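Local coordinates for protein ATP-dependent protease subunit HslV (Trypanosoma brucei brucei, PDB 4HNZ) that degrades unfolded proteins as the threonine-protease core of the mitochondrial HslVU complex, acting on substrates that HslU unfolds and feeds to it, at residues 44-49 with 55-60; 94-97 with 102-105; 148-153 with 167-172. All coordinates share one frame; numbering follows the deposited sequence.

Contact 1. Residues 44-49 with 55-60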
ATOM      1  N   ILE A  44     -21.019 -32.570 -11.110  1.00 25.28           N
ATOM      2  CA  ILE A  44     -20.483 -31.367 -10.487  1.00 26.05           C
ATOM      3  C   ILE A  44     -19.380 -30.746 -11.351  1.00 23.94           C
ATOM      4  O   ILE A  44     -18.668 -31.464 -12.044  1.00 24.89           O
ATOM      5  CB  ILE A  44     -19.968 -31.643  -9.083  1.00 28.08           C
ATOM      6  CG1 ILE A  44     -19.309 -30.398  -8.518  1.00 30.77           C
ATOM      7  CG2 ILE A  44     -18.909 -32.694  -9.116  1.00 31.52           C
ATOM      8  CD1 ILE A  44     -19.263 -30.446  -7.012  1.00 35.10           C
ATOM      9  N   GLY A  45     -19.388 -29.408 -11.415  1.00 21.10           N
ATOM     10  CA  GLY A  45     -18.465 -28.672 -12.181  1.00 19.56           C
ATOM     11  C   GLY A  45     -17.768 -27.704 -11.276  1.00 18.45           C
ATOM     12  O   GLY A  45     -18.367 -27.212 -10.353  1.00 17.00           O
ATOM     13  N   PHE A  46     -16.494 -27.410 -11.581  1.00 17.49           N
ATOM     14  CA  PHE A  46     -15.646 -26.597 -10.688  1.00 17.39           C
ATOM     15  C   PHE A  46     -14.801 -25.536 -11.382  1.00 16.24           C
ATOM     16  O   PHE A  46     -14.354 -25.740 -12.506  1.00 15.57           O
ATOM     17  CB  PHE A  46     -14.785 -27.457  -9.788  1.00 18.04           C
ATOM     18  CG  PHE A  46     -13.674 -28.209 -10.500  1.00 20.05           C
ATOM     19  CD1 PHE A  46     -12.417 -27.637 -10.716  1.00 20.70           C
ATOM     20  CD2 PHE A  46     -13.844 -29.537 -10.892  1.00 22.07           C
ATOM     21  CE1 PHE A  46     -11.338 -28.373 -11.297  1.00 21.48           C
ATOM     22  CE2 PHE A  46     -12.787 -30.240 -11.502  1.00 22.44           C
ATOM     23  CZ  PHE A  46     -11.543 -29.648 -11.708  1.00 21.51           C
ATOM     24  N   ALA A  47     -14.749 -24.373 -10.766  1.00 15.19           N
ATOM     25  CA  ALA A  47     -13.719 -23.419 -11.015  1.00 16.42           C
ATOM     26  C   ALA A  47     -12.746 -23.471  -9.850  1.00 17.27           C
ATOM     27  O   ALA A  47     -13.184 -23.616  -8.706  1.00 18.41           O
ATOM     28  CB  ALA A  47     -14.299 -22.013 -11.129  1.00 16.26           C
ATOM     29  N   GLY A  48     -11.462 -23.413 -10.158  1.00 17.20           N
ATOM     30  CA  GLY A  48     -10.373 -23.552  -9.181  1.00 18.22           C
ATOM     31  C   GLY A  48      -9.394 -24.637  -9.576  1.00 18.31           C
ATOM     32  O   GLY A  48      -9.634 -25.383 -10.530  1.00 19.69           O
ATOM     33  N   SER A  49      -8.364 -24.813  -8.785  1.00 18.25           N
ATOM     34  CA  SER A  49      -7.373 -25.815  -9.067  1.00 19.13           C
ATOM     35  C   SER A  49      -7.866 -27.237  -8.796  1.00 19.84           C
ATOM     36  O   SER A  49      -8.803 -27.468  -7.986  1.00 20.51           O
ATOM     37  CB  SER A  49      -6.140 -25.580  -8.170  1.00 19.81           C
ATOM     38  OG  SER A  49      -6.421 -25.930  -6.825  1.00 18.98           O
ATOM     39  N   SER A  55     -10.738 -31.613  -3.222  1.00 24.76           N
ATOM     40  CA  SER A  55     -10.879 -31.678  -1.797  1.00 24.43           C
ATOM     41  C   SER A  55     -12.311 -31.296  -1.432  1.00 24.35           C
ATOM     42  O   SER A  55     -12.889 -31.901  -0.515  1.00 23.66           O
ATOM     43  CB  SER A  55      -9.867 -30.757  -1.111  1.00 24.87           C
ATOM     44  OG  SER A  55      -8.530 -31.152  -1.354  1.00 24.40           O
ATOM     45  N   LEU A  56     -12.863 -30.261  -2.085  1.00 23.46           N
ATOM     46  CA  LEU A  56     -14.213 -29.824  -1.737  1.00 23.50           C
ATOM     47  C   LEU A  56     -15.265 -30.777  -2.252  1.00 25.23           C
ATOM     48  O   LEU A  56     -16.266 -31.017  -1.575  1.00 24.97           O
ATOM     49  CB  LEU A  56     -14.496 -28.436  -2.246  1.00 23.17           C
ATOM     50  CG  LEU A  56     -13.686 -27.391  -1.501  1.00 23.06           C
ATOM     51  CD1 LEU A  56     -13.580 -26.151  -2.370  1.00 22.81           C
ATOM     52  CD2 LEU A  56     -14.290 -27.045  -0.158  1.00 22.98           C
ATOM     53  N   MET A  57     -15.026 -31.382  -3.412  1.00 27.34           N
ATOM     54  CA  MET A  57     -15.895 -32.450  -3.900  1.00 30.93           C
ATOM     55  C   MET A  57     -15.969 -33.621  -2.924  1.00 31.99           C
ATOM     56  O   MET A  57     -17.054 -34.145  -2.682  1.00 29.62           O
ATOM     57  CB  MET A  57     -15.483 -32.922  -5.280  1.00 34.90           C
ATOM     58  CG  MET A  57     -15.844 -31.861  -6.286  1.00 39.22           C
ATOM     59  SD  MET A  57     -15.604 -32.196  -8.038  1.00 48.98           S
ATOM     60  CE  MET A  57     -13.860 -31.757  -8.278  1.00 55.47           C
ATOM     61  N   GLU A  58     -14.845 -34.002  -2.344  1.00 31.80           N
ATOM     62  CA  GLU A  58     -14.860 -35.105  -1.387  1.00 32.70           C
ATOM     63  C   GLU A  58     -15.657 -34.762  -0.148  1.00 30.92           C
ATOM     64  O   GLU A  58     -16.394 -35.594   0.347  1.00 27.39           O
ATOM     65  CB  GLU A  58     -13.459 -35.504  -1.021  1.00 34.98           C
ATOM     66  CG  GLU A  58     -12.779 -36.198  -2.185  1.00 39.16           C
ATOM     67  CD  GLU A  58     -11.316 -36.520  -1.913  1.00 46.05           C
ATOM     68  OE1 GLU A  58     -10.790 -36.177  -0.811  1.00 46.88           O
ATOM     69  OE2 GLU A  58     -10.697 -37.149  -2.805  1.00 52.77           O
ATOM     70  N   LYS A  59     -15.544 -33.522   0.330  1.00 29.22           N
ATOM     71  CA  LYS A  59     -16.372 -33.105   1.465  1.00 29.26           C
ATOM     72  C   LYS A  59     -17.861 -33.051   1.084  1.00 29.62           C
ATOM     73  O   LYS A  59     -18.698 -33.449   1.883  1.00 27.68           O
ATOM     74  CB  LYS A  59     -15.942 -31.769   2.034  1.00 28.10           C
ATOM     75  CG  LYS A  59     -14.488 -31.717   2.480  1.00 29.12           C
ATOM     76  CD  LYS A  59     -14.150 -32.571   3.698  1.00 29.88           C
ATOM     77  CE  LYS A  59     -12.631 -32.540   3.915  1.00 30.98           C
ATOM     78  NZ  LYS A  59     -12.201 -33.311   5.108  1.00 32.52           N
ATOM     79  N   LEU A  60     -18.165 -32.615  -0.148  1.00 30.56           N
ATOM     80  CA  LEU A  60     -19.538 -32.629  -0.634  1.00 31.24           C
ATOM     81  C   LEU A  60     -20.121 -34.058  -0.683  1.00 31.60           C
ATOM     82  O   LEU A  60     -21.258 -34.282  -0.313  1.00 31.35           O
ATOM     83  CB  LEU A  60     -19.659 -31.953  -1.991  1.00 30.52           C
ATOM     84  CG  LEU A  60     -21.087 -31.901  -2.515  1.00 31.42           C
ATOM     85  CD1 LEU A  60     -22.015 -31.170  -1.569  1.00 31.97           C
ATOM     86  CD2 LEU A  60     -21.118 -31.240  -3.875  1.00 31.37           C
TER
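The sulfur of Met57 is the one heteroatom among the side chains that touch, and it lies against Ile44, with CG2 of Ile44 3.5 Å from SD of Met57. A bend at chi3 (-85°) then turns the terminal methyl toward the aromatic ring, where CE of Met57 comes within 3.4 Å of CD2 of Phe46. The thioether stands roughly perpendicular to the phenylalanine side chain, with SD of Met57 5.4 Å from the centroid of the Phe46 ring, 57° off its normal: an oblique Met-aromatic contact. Ile44 has its longer branch anti to the backbone N (chi1 175°), which carries CD1 past the methionine until it meets CD2 of Leu60 tip to tip at 3.7 Å. A slender, unbranched methionine can follow two differently shaped neighbours at once; Ile44 gives one branch to the sulfur and one to Leu60, and the flat Phe46 ring takes the methyl. Ser49 is the N-cap of helix 50-66, its OG bonded to Asp52 N and to Gln109 O of a neighbouring subunit. No hydrogen bond joins the two segments; all four touching residues are buried, so their attachment rests on dispersion and the hydrophobic effect, with the soft sulfur adding polarisability.

Contact 2. Residues 94-97 with 102-105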
ATOM      1  N   SER A  94     -15.130 -22.649  -6.776  1.00 17.76           N
ATOM      2  CA  SER A  94     -16.567 -22.537  -6.810  1.00 17.53           C
ATOM      3  C   SER A  94     -17.080 -23.791  -7.458  1.00 17.10           C
ATOM      4  O   SER A  94     -16.381 -24.370  -8.278  1.00 17.38           O
ATOM      5  CB  SER A  94     -16.958 -21.356  -7.653  1.00 17.43           C
ATOM      6  OG  SER A  94     -16.634 -20.202  -6.940  1.00 19.47           O
ATOM      7  N   LEU A  95     -18.298 -24.189  -7.116  1.00 17.30           N
ATOM      8  CA  LEU A  95     -18.896 -25.485  -7.562  1.00 16.97           C
ATOM      9  C   LEU A  95     -20.259 -25.271  -8.035  1.00 15.73           C
ATOM     10  O   LEU A  95     -20.956 -24.418  -7.501  1.00 15.70           O
ATOM     11  CB  LEU A  95     -19.008 -26.469  -6.424  1.00 17.38           C
ATOM     12  CG  LEU A  95     -17.730 -26.771  -5.674  1.00 18.52           C
ATOM     13  CD1 LEU A  95     -18.047 -27.706  -4.529  1.00 19.49           C
ATOM     14  CD2 LEU A  95     -16.612 -27.368  -6.563  1.00 18.99           C
ATOM     15  N   ILE A  96     -20.623 -25.970  -9.085  1.00 15.50           N
ATOM     16  CA  ILE A  96     -22.031 -26.146  -9.423  1.00 15.90           C
ATOM     17  C   ILE A  96     -22.324 -27.620  -9.311  1.00 16.43           C
ATOM     18  O   ILE A  96     -21.606 -28.452  -9.883  1.00 15.34           O
ATOM     19  CB  ILE A  96     -22.349 -25.696 -10.845  1.00 15.69           C
ATOM     20  CG1 ILE A  96     -22.222 -24.192 -10.948  1.00 15.02           C
ATOM     21  CG2 ILE A  96     -23.782 -26.058 -11.186  1.00 16.44           C
ATOM     22  CD1 ILE A  96     -22.493 -23.636 -12.334  1.00 15.31           C
ATOM     23  N   VAL A  97     -23.401 -27.937  -8.588  1.00 17.97           N
ATOM     24  CA  VAL A  97     -23.851 -29.317  -8.411  1.00 19.34           C
ATOM     25  C   VAL A  97     -25.201 -29.449  -9.083  1.00 20.40           C
ATOM     26  O   VAL A  97     -26.121 -28.734  -8.704  1.00 19.38           O
ATOM     27  CB  VAL A  97     -24.116 -29.682  -6.933  1.00 20.91           C
ATOM     28  CG1 VAL A  97     -24.007 -31.196  -6.722  1.00 21.94           C
ATOM     29  CG2 VAL A  97     -23.187 -28.974  -6.016  1.00 21.09           C
ATOM     30  N   GLU A 102     -32.442 -30.636  -9.026  1.00 37.78           N
ATOM     31  CA  GLU A 102     -31.894 -29.464  -8.358  1.00 34.36           C
ATOM     32  C   GLU A 102     -30.552 -29.075  -8.944  1.00 29.15           C
ATOM     33  O   GLU A 102     -29.734 -29.917  -9.301  1.00 30.36           O
ATOM     34  CB  GLU A 102     -31.704 -29.722  -6.832  1.00 38.88           C
ATOM     35  CG  GLU A 102     -32.948 -30.139  -6.027  1.00 47.89           C
ATOM     36  CD  GLU A 102     -32.622 -30.823  -4.675  1.00 53.81           C
ATOM     37  OE1 GLU A 102     -32.436 -32.071  -4.622  1.00 60.07           O
ATOM     38  OE2 GLU A 102     -32.582 -30.126  -3.628  1.00 60.78           O
ATOM     39  N   THR A 103     -30.308 -27.770  -8.993  1.00 25.08           N
ATOM     40  CA  THR A 103     -28.993 -27.222  -9.243  1.00 22.94           C
ATOM     41  C   THR A 103     -28.621 -26.208  -8.160  1.00 21.26           C
ATOM     42  O   THR A 103     -29.382 -25.277  -7.868  1.00 19.65           O
ATOM     43  CB  THR A 103     -28.946 -26.486 -10.617  1.00 23.00           C
ATOM     44  OG1 THR A 103     -29.429 -27.348 -11.661  1.00 25.18           O
ATOM     45  CG2 THR A 103     -27.567 -26.085 -10.942  1.00 22.05           C
ATOM     46  N   LEU A 104     -27.408 -26.327  -7.649  1.00 20.88           N
ATOM     47  CA  LEU A 104     -26.866 -25.376  -6.699  1.00 20.87           C
ATOM     48  C   LEU A 104     -25.480 -24.925  -7.077  1.00 19.45           C
ATOM     49  O   LEU A 104     -24.634 -25.701  -7.469  1.00 20.93           O
ATOM     50  CB  LEU A 104     -26.733 -25.990  -5.301  1.00 21.97           C
ATOM     51  CG  LEU A 104     -28.080 -26.367  -4.785  1.00 23.44           C
ATOM     52  CD1 LEU A 104     -28.163 -27.865  -4.706  1.00 25.54           C
ATOM     53  CD2 LEU A 104     -28.336 -25.737  -3.421  1.00 24.59           C
ATOM     54  N   GLU A 105     -25.238 -23.677  -6.775  1.00 18.96           N
ATOM     55  CA  GLU A 105     -23.958 -23.112  -6.877  1.00 19.35           C
ATOM     56  C   GLU A 105     -23.474 -22.795  -5.450  1.00 18.19           C
ATOM     57  O   GLU A 105     -24.194 -22.224  -4.625  1.00 16.26           O
ATOM     58  CB  GLU A 105     -24.055 -21.846  -7.744  1.00 19.68           C
ATOM     59  CG  GLU A 105     -22.949 -20.833  -7.540  1.00 21.21           C
ATOM     60  CD  GLU A 105     -23.203 -19.508  -8.301  1.00 23.69           C
ATOM     61  OE1 GLU A 105     -24.183 -19.447  -9.113  1.00 21.43           O
ATOM     62  OE2 GLU A 105     -22.390 -18.546  -8.078  1.00 22.61           O
TER
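This is an antiparallel strand-to-strand contact in the beta hairpin of strands 93-98 and 103-107, in which Val97 and Leu104 form a hydrogen-bonded pair and Ile96 and Glu105 the adjoining non-hydrogen-bonded pair. Two backbone bonds fix the register: Val97 N gives its hydrogen to Leu104 O at 2.8 Å, nearly straight at 170°, and Leu104 N returns one to Val97 O at 2.9 Å. Weaker CA-H...O contacts flank them, among them Glu105 CA to Leu95 O at 3.3 Å and Thr103 CA to Val97 O, also at 3.3 Å, so the carbonyl of Val97 receives both an N-H and a C-H.

Ile96, Thr103 and Glu105 share one face of the sheet, Val97 and Leu104 the other. On the first, Ile96 and Thr103 meet diagonally and cross at a slant, CG2 of Ile96 lying 3.8 Å from CG2 of Thr103. With chi1 at -53° the Thr103 hydroxyl lies beside the backbone N and the methyl turns to Ile96; the hydroxyl bonds to Arg7 NH1. Beta-branched residues suit such extended backbone, and threonine adds a polar group where one has a partner. Glu105 touches through its aliphatic part, CB of Glu105 lying 4.0 Å from Leu95 O, and its chain is extended beyond CG.

Ile96 and Glu105 face strand 120-123 of the other sheet, where both touch Val121, and Glu105 also packs on Leu22 of a neighbouring subunit. Val97 and Leu104 both lie on Leu71 of helix 71-84; strands 42-48 and 112-113 flank the hairpin within its own sheet.

Contact 3. Residues 148-153 with 167-172; sequences IARKAM and WDVEVL
Met153 lies over one face of the Trp167 indole: its CB stands 3.9 Å from the centroid of the six-membered ring, 17° off the normal, a CH-pi contact. The methionine runs out from the helix as the indole runs in from the strand, so the two overlap antiparallel. Bends at chi2 and chi3 keep the methionine along the indole, so that CE of Met153 reaches CD1 of Trp167 at 3.6 Å, while SD remains above the five-membered ring at a distance, a looser Met-aromatic contact. A flexible thioether thus matches a broad flat ring along much of its length.

Arg150 approaches from one helical turn earlier. Its guanidinium plane is tilted 42° from the indole, with NH2 of Arg150 4.1 Å from CE3 of Trp167, and NH1 of Arg150 lies 3.5 Å from CG2 of Val169. The long arginine covers these apolar groups while its NE keeps a salt bridge to Glu146.

In the second shell, Trp167 NE1 bonds to Asn164 O, which restrains the turn of the indole, and Met153 O bonds to the hydroxyl of Thr157, a residue of the magnesium site. Helix 145-159 packs through Met153 on Leu4 of strand 3-8 and Leu15 of strand 11-22, and through Ala152 on helix 127-137; strand 167-172 joins the same sheet, hydrogen-bonded antiparallel to strand 11-22.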
ATOM      1  N   ILE A 148     -29.024 -24.151 -26.102  1.00 22.32           N
ATOM      2  CA  ILE A 148     -28.820 -22.916 -25.385  1.00 20.06           C
ATOM      3  C   ILE A 148     -27.432 -22.883 -24.770  1.00 18.89           C
ATOM      4  O   ILE A 148     -26.687 -21.906 -24.947  1.00 17.36           O
ATOM      5  CB  ILE A 148     -29.856 -22.741 -24.292  1.00 19.73           C
ATOM      6  CG1 ILE A 148     -31.213 -22.502 -24.893  1.00 20.51           C
ATOM      7  CG2 ILE A 148     -29.533 -21.558 -23.418  1.00 18.85           C
ATOM      8  CD1 ILE A 148     -32.337 -22.689 -23.911  1.00 20.92           C
ATOM      9  N   ALA A 149     -27.074 -23.956 -24.072  1.00 19.12           N
ATOM     10  CA  ALA A 149     -25.798 -24.035 -23.392  1.00 18.74           C
ATOM     11  C   ALA A 149     -24.610 -23.918 -24.339  1.00 19.01           C
ATOM     12  O   ALA A 149     -23.669 -23.190 -24.037  1.00 19.55           O
ATOM     13  CB  ALA A 149     -25.689 -25.312 -22.566  1.00 18.67           C
ATOM     14  N   ARG A 150     -24.656 -24.581 -25.474  1.00 20.52           N
ATOM     15  CA  ARG A 150     -23.536 -24.529 -26.439  1.00 22.58           C
ATOM     16  C   ARG A 150     -23.335 -23.167 -27.012  1.00 22.09           C
ATOM     17  O   ARG A 150     -22.230 -22.695 -27.155  1.00 21.00           O
ATOM     18  CB  ARG A 150     -23.755 -25.500 -27.595  1.00 25.64           C
ATOM     19  CG  ARG A 150     -23.505 -26.942 -27.188  1.00 29.09           C
ATOM     20  CD  ARG A 150     -23.711 -27.948 -28.337  1.00 32.22           C
ATOM     21  NE  ARG A 150     -23.431 -29.309 -27.871  1.00 36.98           N
ATOM     22  CZ  ARG A 150     -22.213 -29.782 -27.549  1.00 39.36           C
ATOM     23  NH1 ARG A 150     -22.081 -31.030 -27.137  1.00 40.32           N
ATOM     24  NH2 ARG A 150     -21.122 -29.031 -27.664  1.00 39.48           N
ATOM     25  N   LYS A 151     -24.432 -22.524 -27.345  1.00 22.86           N
ATOM     26  CA  LYS A 151     -24.372 -21.193 -27.887  1.00 23.47           C
ATOM     27  C   LYS A 151     -23.815 -20.224 -26.819  1.00 21.30           C
ATOM     28  O   LYS A 151     -23.012 -19.350 -27.120  1.00 19.66           O
ATOM     29  CB  LYS A 151     -25.782 -20.793 -28.318  1.00 26.79           C
ATOM     30  CG  LYS A 151     -25.941 -20.378 -29.769  1.00 30.98           C
ATOM     31  CD  LYS A 151     -25.753 -18.878 -29.922  1.00 32.30           C
ATOM     32  CE  LYS A 151     -26.186 -18.384 -31.300  1.00 34.32           C
ATOM     33  NZ  LYS A 151     -27.683 -18.158 -31.352  1.00 36.78           N
ATOM     34  N   ALA A 152     -24.309 -20.355 -25.589  1.00 20.06           N
ATOM     35  CA  ALA A 152     -23.913 -19.484 -24.528  1.00 18.87           C
ATOM     36  C   ALA A 152     -22.444 -19.666 -24.194  1.00 17.60           C
ATOM     37  O   ALA A 152     -21.751 -18.694 -23.981  1.00 16.58           O
ATOM     38  CB  ALA A 152     -24.773 -19.688 -23.328  1.00 19.10           C
ATOM     39  N   MET A 153     -21.957 -20.888 -24.250  1.00 18.22           N
ATOM     40  CA  MET A 153     -20.534 -21.134 -24.061  1.00 18.41           C
ATOM     41  C   MET A 153     -19.669 -20.583 -25.155  1.00 18.03           C
ATOM     42  O   MET A 153     -18.547 -20.123 -24.870  1.00 18.24           O
ATOM     43  CB  MET A 153     -20.227 -22.624 -23.941  1.00 19.31           C
ATOM     44  CG  MET A 153     -20.772 -23.300 -22.720  1.00 20.39           C
ATOM     45  SD  MET A 153     -19.988 -22.804 -21.168  1.00 23.14           S
ATOM     46  CE  MET A 153     -18.424 -23.676 -21.276  1.00 22.26           C
ATOM     47  N   TRP A 167     -15.234 -27.847 -24.792  1.00 22.45           N
ATOM     48  CA  TRP A 167     -16.196 -27.988 -23.676  1.00 21.64           C
ATOM     49  C   TRP A 167     -16.494 -29.441 -23.379  1.00 23.29           C
ATOM     50  O   TRP A 167     -16.599 -30.245 -24.271  1.00 25.24           O
ATOM     51  CB  TRP A 167     -17.505 -27.256 -23.970  1.00 20.54           C
ATOM     52  CG  TRP A 167     -17.302 -25.908 -24.490  1.00 20.54           C
ATOM     53  CD1 TRP A 167     -16.441 -24.962 -24.006  1.00 20.36           C
ATOM     54  CD2 TRP A 167     -17.907 -25.341 -25.640  1.00 20.23           C
ATOM     55  NE1 TRP A 167     -16.432 -23.863 -24.833  1.00 20.65           N
ATOM     56  CE2 TRP A 167     -17.339 -24.071 -25.836  1.00 20.38           C
ATOM     57  CE3 TRP A 167     -18.849 -25.785 -26.535  1.00 21.07           C
ATOM     58  CZ2 TRP A 167     -17.726 -23.226 -26.874  1.00 19.99           C
ATOM     59  CZ3 TRP A 167     -19.196 -24.954 -27.604  1.00 21.04           C
ATOM     60  CH2 TRP A 167     -18.622 -23.706 -27.767  1.00 20.39           C
ATOM     61  N   ASP A 168     -16.656 -29.770 -22.127  1.00 23.93           N
ATOM     62  CA  ASP A 168     -17.238 -31.039 -21.729  1.00 25.18           C
ATOM     63  C   ASP A 168     -18.708 -30.812 -21.403  1.00 24.92           C
ATOM     64  O   ASP A 168     -19.095 -29.742 -20.916  1.00 22.18           O
ATOM     65  CB  ASP A 168     -16.493 -31.570 -20.517  1.00 26.31           C
ATOM     66  CG  ASP A 168     -15.094 -32.054 -20.879  1.00 28.49           C
ATOM     67  OD1 ASP A 168     -15.023 -33.015 -21.664  1.00 31.79           O
ATOM     68  OD2 ASP A 168     -14.078 -31.494 -20.385  1.00 29.21           O
ATOM     69  N   VAL A 169     -19.511 -31.827 -21.673  1.00 26.97           N
ATOM     70  CA  VAL A 169     -20.939 -31.765 -21.488  1.00 28.17           C
ATOM     71  C   VAL A 169     -21.414 -32.950 -20.643  1.00 30.35           C
ATOM     72  O   VAL A 169     -21.052 -34.095 -20.897  1.00 31.92           O
ATOM     73  CB  VAL A 169     -21.654 -31.843 -22.827  1.00 30.24           C
ATOM     74  CG1 VAL A 169     -23.139 -31.678 -22.624  1.00 31.19           C
ATOM     75  CG2 VAL A 169     -21.141 -30.759 -23.774  1.00 31.40           C
ATOM     76  N   GLU A 170     -22.235 -32.677 -19.643  1.00 29.79           N
ATOM     77  CA  GLU A 170     -23.019 -33.700 -19.003  1.00 29.96           C
ATOM     78  C   GLU A 170     -24.498 -33.364 -19.166  1.00 30.45           C
ATOM     79  O   GLU A 170     -24.904 -32.204 -19.056  1.00 28.50           O
ATOM     80  CB  GLU A 170     -22.664 -33.791 -17.517  1.00 30.10           C
ATOM     81  CG  GLU A 170     -21.302 -34.405 -17.236  1.00 32.57           C
ATOM     82  CD  GLU A 170     -21.224 -35.910 -17.504  1.00 33.83           C
ATOM     83  OE1 GLU A 170     -20.090 -36.435 -17.449  1.00 38.98           O
ATOM     84  OE2 GLU A 170     -22.252 -36.582 -17.746  1.00 34.19           O
ATOM     85  N   VAL A 171     -25.317 -34.411 -19.257  1.00 33.38           N
ATOM     86  CA  VAL A 171     -26.760 -34.289 -19.395  1.00 35.05           C
ATOM     87  C   VAL A 171     -27.482 -35.135 -18.323  1.00 38.10           C
ATOM     88  O   VAL A 171     -27.021 -36.200 -17.948  1.00 45.45           O
ATOM     89  CB  VAL A 171     -27.151 -34.730 -20.819  1.00 34.56           C
ATOM     90  CG1 VAL A 171     -28.607 -34.433 -21.087  1.00 34.74           C
ATOM     91  CG2 VAL A 171     -26.301 -34.009 -21.837  1.00 34.29           C
ATOM     92  N   LEU A 172     -28.597 -34.657 -17.792  1.00 41.38           N
ATOM     93  CA  LEU A 172     -29.467 -35.460 -16.893  1.00 43.07           C
ATOM     94  C   LEU A 172     -30.956 -35.237 -17.208  1.00 45.09           C
ATOM     95  O   LEU A 172     -31.288 -34.179 -17.743  1.00 46.34           O
ATOM     96  CB  LEU A 172     -29.195 -35.065 -15.450  1.00 44.00           C
ATOM     97  CG  LEU A 172     -27.784 -35.301 -14.904  1.00 43.66           C
ATOM     98  CD1 LEU A 172     -27.630 -34.571 -13.587  1.00 42.95           C
ATOM     99  CD2 LEU A 172     -27.563 -36.799 -14.697  1.00 45.51           C
TER

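How the contacts relate
Contacts 1 and 2 are directly joined, with centres 10 Å apart: strands 42-48 and 93-98 are neighbours in one sheet, and Gly45 N lies 2.9 Å from Ile96 O, a probable hydrogen bond. Contact 3 belongs to the second sheet and its helix layer, its centre 19 Å from that of contact 1 and 15 Å from that of contact 2, without touching either. Together they sample the helix-sheet-sheet-helix sandwich of Ntn hydrolases. All three approach Thr1, the probable catalytic residue: its side chain is about 7 Å from that of Phe46, 9 Å from Ile96 and 8 Å from Met153. The magnesium ion lies about 8 Å from the side chain of Trp167.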